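Local coordinates for 3,4-dihydroxy-2-butanone 4-phosphate synthase (Acinetobacter baumannii, PDB 6MNZ), which probably converts D-ribulose 5-phosphate into formate and 3,4-dihydroxy-2-butanone 4-phosphate, using magnesium or manganese, in riboflavin biosynthesis, at residues 64-68 against 111-117; 56-62 against 127-132. The contacts are given in a common frame with arbitrary orientation. Residue numbers count along the deposited sequence, not the author numbering.

Interaction 1 of 2, residues 64-68 against 111-117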
# COMPACT_ATOMS: atom_id res chain seq x y z
N ARG A 64 16.22 -3.89 17.59
CA ARG A 64 17.59 -3.43 17.72
C ARG A 64 17.78 -2.05 17.10
O ARG A 64 18.65 -1.29 17.54
CB ARG A 64 18.54 -4.45 17.09
CG ARG A 64 19.97 -3.99 16.95
CD ARG A 64 20.65 -3.80 18.29
NE ARG A 64 20.81 -5.05 19.02
CZ ARG A 64 21.41 -5.16 20.20
NH1 ARG A 64 22.00 -4.10 20.74
NH2 ARG A 64 21.31 -6.29 20.90
N CYS A 65 17.06 -1.76 16.02
CA CYS A 65 17.15 -0.44 15.40
C CYS A 65 16.53 0.64 16.29
O CYS A 65 17.14 1.69 16.51
CB CYS A 65 16.48 -0.46 14.03
SG CYS A 65 17.46 -1.23 12.72
N LYS A 66 15.37 0.35 16.87
CA LYS A 66 14.74 1.30 17.78
C LYS A 66 15.60 1.53 19.02
O LYS A 66 15.85 2.68 19.40
CB LYS A 66 13.35 0.80 18.18
CG LYS A 66 12.33 1.90 18.43
CD LYS A 66 11.85 2.54 17.13
CE LYS A 66 11.03 3.80 17.39
NZ LYS A 66 10.72 4.54 16.14
N GLN A 67 16.15 0.45 19.59
CA GLN A 67 17.12 0.60 20.66
C GLN A 67 18.28 1.49 20.24
O GLN A 67 18.78 2.30 21.04
CB GLN A 67 17.64 -0.78 21.08
CG GLN A 67 18.81 -0.76 22.04
CD GLN A 67 19.14 -2.13 22.60
OE1 GLN A 67 18.27 -2.99 22.73
NE2 GLN A 67 20.42 -2.36 22.89
N LEU A 68 18.69 1.41 18.97
CA LEU A 68 19.77 2.25 18.46
C LEU A 68 19.29 3.62 17.99
O LEU A 68 20.11 4.44 17.60
CB LEU A 68 20.48 1.55 17.31
CG LEU A 68 21.36 0.35 17.68
CD1 LEU A 68 21.74 -0.41 16.42
CD2 LEU A 68 22.59 0.78 18.44
N ALA A 111 27.13 -1.90 17.57
CA ALA A 111 25.72 -1.95 17.24
C ALA A 111 25.03 -3.14 17.90
O ALA A 111 23.94 -3.00 18.47
CB ALA A 111 25.53 -1.99 15.73
N VAL A 112 25.71 -4.29 17.93
CA VAL A 112 25.09 -5.54 18.37
C VAL A 112 25.49 -5.93 19.78
O VAL A 112 25.17 -7.05 20.21
CB VAL A 112 25.40 -6.69 17.39
CG1 VAL A 112 25.03 -6.29 15.97
CG2 VAL A 112 26.87 -7.07 17.47
N ALA A 113 26.27 -5.11 20.46
CA ALA A 113 26.45 -5.26 21.90
C ALA A 113 25.10 -5.36 22.60
O ALA A 113 24.11 -4.78 22.15
CB ALA A 113 27.25 -4.09 22.46
N ALA A 114 25.04 -6.18 23.65
CA ALA A 114 23.76 -6.57 24.23
C ALA A 114 22.94 -5.35 24.61
O ALA A 114 21.80 -5.18 24.16
CB ALA A 114 23.99 -7.47 25.44
N HIS A 115 23.51 -4.45 25.41
CA HIS A 115 22.80 -3.30 25.96
C HIS A 115 23.24 -2.00 25.28
O HIS A 115 23.38 -0.96 25.93
CB HIS A 115 23.01 -3.21 27.47
CG HIS A 115 22.59 -4.45 28.21
ND1 HIS A 115 21.26 -4.77 28.42
CD2 HIS A 115 23.31 -5.45 28.76
CE1 HIS A 115 21.19 -5.93 29.04
NE2 HIS A 115 22.42 -6.37 29.25
N ALA A 116 23.52 -2.07 23.99
CA ALA A 116 24.06 -0.92 23.27
C ALA A 116 23.10 0.26 23.35
O ALA A 116 21.88 0.09 23.43
CB ALA A 116 24.31 -1.28 21.80
N LYS A 117 23.67 1.45 23.36
CA LYS A 117 22.92 2.70 23.33
C LYS A 117 23.03 3.37 21.97
O LYS A 117 23.91 3.04 21.16
CB LYS A 117 23.43 3.65 24.41
CG LYS A 117 23.31 3.11 25.82
CD LYS A 117 21.86 3.08 26.28
CE LYS A 117 21.76 2.85 27.78
NZ LYS A 117 20.36 2.94 28.27
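Arg-64, in the first half of the short helix that follows strand 57-60 in the DHBP synthase domain, points its CA-to-CB bond at the C-terminal end of helix 101-112 and brings its guanidinium up to the residues that follow that helix. Arg-64 NH1 donates to Ala-113 O at 2.6 Å, and Arg-64 NH2 makes a weak hydrogen bond to Ala-114 O at 3.5 Å while also forming a salt bridge with Glu-157. Three residues further along, Gln-67 starts out sideways, but its extended side chain swings NE2 into a good hydrogen bond to Ala-116 O at 2.9 Å and a weak one to Ala-114 O at 3.4 Å. Leu-68 supplies the greasy part, with CD1 4.2 Å from Ala-111 CB and CD2 4.3 Å from Ala-116 CB. The accepting carbonyls belong to a type I beta turn, Ala-113 to Ala-116. All four hydrogen bonds, two of them weak, run from side-chain nitrogens to backbone carbonyls, so this alanine-rich helix exit is held through its main chain, with a charge that Glu-157 balances.

Interaction 2 of 2, residues 56-62 against 127-132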
# COMPACT_ATOMS: atom_id res chain seq x y z
N VAL A 56 29.59 -4.91 2.45
CA VAL A 56 29.45 -5.45 3.80
C VAL A 56 28.31 -4.73 4.50
O VAL A 56 28.35 -3.51 4.69
CB VAL A 56 30.76 -5.33 4.58
CG1 VAL A 56 30.54 -5.68 6.05
CG2 VAL A 56 31.82 -6.22 3.96
N CYS A 57 27.32 -5.50 4.96
CA CYS A 57 26.13 -4.95 5.60
C CYS A 57 25.87 -5.71 6.89
O CYS A 57 26.53 -6.72 7.17
CB CYS A 57 24.92 -5.03 4.67
SG CYS A 57 25.05 -3.97 3.21
N LEU A 58 25.09 -5.09 7.77
CA LEU A 58 24.85 -5.59 9.13
C LEU A 58 23.35 -5.67 9.35
O LEU A 58 22.68 -4.64 9.50
CB LEU A 58 25.51 -4.69 10.17
CG LEU A 58 25.05 -4.96 11.60
CD1 LEU A 58 25.29 -6.41 11.98
CD2 LEU A 58 25.71 -4.01 12.60
N THR A 59 22.79 -6.87 9.23
CA THR A 59 21.35 -7.04 9.39
C THR A 59 20.97 -6.89 10.86
O THR A 59 21.67 -7.38 11.75
CB THR A 59 20.94 -8.42 8.87
OG1 THR A 59 21.53 -9.44 9.68
CG2 THR A 59 21.40 -8.59 7.43
N LEU A 60 19.98 -6.03 11.12
CA LEU A 60 19.46 -5.79 12.46
C LEU A 60 17.96 -6.05 12.48
O LEU A 60 17.24 -5.70 11.54
CB LEU A 60 19.71 -4.34 12.94
CG LEU A 60 21.10 -3.97 13.45
CD1 LEU A 60 22.07 -4.12 12.34
CD2 LEU A 60 21.16 -2.53 13.98
N SER A 61 17.48 -6.35 13.68
CA SER A 61 16.05 -6.35 13.95
C SER A 61 15.54 -4.92 14.15
O SER A 61 16.29 -4.01 14.51
CB SER A 61 15.74 -7.19 15.18
OG SER A 61 16.22 -6.56 16.36
N ARG A 62 14.23 -4.77 13.98
CA ARG A 62 13.59 -3.48 14.24
C ARG A 62 13.70 -3.09 15.70
O ARG A 62 13.98 -1.93 16.02
CB ARG A 62 12.12 -3.54 13.81
CG ARG A 62 11.93 -3.63 12.31
CD ARG A 62 10.46 -3.64 11.92
NE ARG A 62 9.75 -2.46 12.42
CZ ARG A 62 8.57 -2.06 11.98
NH1 ARG A 62 8.01 -2.64 10.92
NH2 ARG A 62 7.99 -0.99 12.51
N ILE A 127 29.70 1.23 7.87
CA ILE A 127 28.91 0.01 7.98
C ILE A 127 27.47 0.35 7.66
O ILE A 127 27.00 1.45 7.99
CB ILE A 127 29.03 -0.61 9.39
CG1 ILE A 127 30.40 -1.28 9.57
CG2 ILE A 127 27.90 -1.61 9.64
CD1 ILE A 127 30.68 -2.42 8.60
N PHE A 128 26.78 -0.56 6.98
CA PHE A 128 25.51 -0.28 6.32
C PHE A 128 24.45 -1.21 6.90
O PHE A 128 24.23 -2.31 6.37
CB PHE A 128 25.62 -0.44 4.81
CG PHE A 128 26.59 0.50 4.18
CD1 PHE A 128 26.22 1.80 3.89
CD2 PHE A 128 27.94 0.17 4.12
CE1 PHE A 128 27.14 2.72 3.45
CE2 PHE A 128 28.86 1.08 3.65
CZ PHE A 128 28.46 2.35 3.29
N PRO A 129 23.83 -0.85 8.02
CA PRO A 129 22.86 -1.76 8.64
C PRO A 129 21.60 -1.87 7.80
O PRO A 129 21.24 -0.97 7.04
CB PRO A 129 22.57 -1.12 10.00
CG PRO A 129 23.68 -0.13 10.22
CD PRO A 129 24.07 0.34 8.85
N LEU A 130 20.94 -3.03 7.92
CA LEU A 130 19.71 -3.31 7.19
C LEU A 130 18.66 -3.78 8.18
O LEU A 130 18.94 -4.61 9.05
CB LEU A 130 19.95 -4.37 6.11
CG LEU A 130 21.14 -4.11 5.19
CD1 LEU A 130 21.36 -5.28 4.25
CD2 LEU A 130 20.92 -2.83 4.41
N MET A 131 17.47 -3.19 8.09
CA MET A 131 16.38 -3.48 9.01
C MET A 131 15.50 -4.57 8.42
O MET A 131 14.80 -4.35 7.43
CB MET A 131 15.57 -2.21 9.28
CG MET A 131 14.67 -2.27 10.50
SD MET A 131 13.68 -0.77 10.70
CE MET A 131 12.31 -1.12 9.61
N ALA A 132 15.54 -5.76 9.02
CA ALA A 132 14.63 -6.83 8.64
C ALA A 132 13.20 -6.50 9.05
O ALA A 132 12.96 -5.66 9.92
CB ALA A 132 15.08 -8.15 9.26
O HOH W 1 13.26 -6.93 12.05
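Cys-57 and Leu-130 meet in the middle: Cys-57 CB is 3.6 Å from Leu-130 CD1. Cys-57 SG is 3.9 Å from Phe-128 CB, and Thr-59 shares this face of the sheet. The other face carries Leu-58, Leu-60 and Pro-129: Leu-58 CB packs on Ile-127 CG2 at 3.9 Å, and Leu-60 CD1 on Pro-129 CB at 3.8 Å. Further out, Val-56 CG1 reaches Ile-127 CD1 at 4.1 Å. The two strands run parallel, their axes 4.3 Å apart at closest and 29° off alignment, and belong to the mixed sheet of the DHBP synthase domain, where 160-164 borders 57-60 on its other side. Helix 101-112 packs against Leu-58 and Ile-127, whereas Leu-130 faces Thr-144 of helix 143-153, a predicted substrate-binding residue, and Cys-57 lies about 5 Å, side chain to side chain, from Glu-164, predicted essential for catalysis. Main-chain bonds follow the parallel pattern: Leu-58 N donates to Phe-128 O (3.2 Å) and Leu-58 O accepts from Leu-130 N (2.8 Å), then Leu-60 N donates to Leu-130 O (2.7 Å) and Leu-60 O accepts from Ala-132 N (3.0 Å). The proline interrupts none of these, and Pro-129 CA lies 3.0 Å from Leu-58 O in a CA-H...O contact. At the polar end Arg-62 N donates to a water (3.1 Å), which binds Ala-132 O weakly (2.5 Å).

How the interactions relate
Coming from the N terminus, past helix 42-52, the chain enters strand 57-60 and, after Ser-61, runs straight into helix 62-68, so the opening segments of the two interactions are consecutive. Helix 101-112 arrives later, and interaction 1 closes the inner loop where 64-68 meets 111-117. The chain goes on to strand 127-131, and interaction 2 closes the outer loop, with interaction 1 nested inside it. The centres lie 12 Å apart, and the two touch: Leu-68 CD1 is 3.3 Å from Leu-60 CD2, Ala-111 CB 3.7 Å from Leu-58 CD2, and Cys-65 SG 3.7 Å from Met-131 CG. Helices 62-68 and 101-112, held together by interaction 1, thus sit on the sheet face that carries Leu-58 and Leu-60.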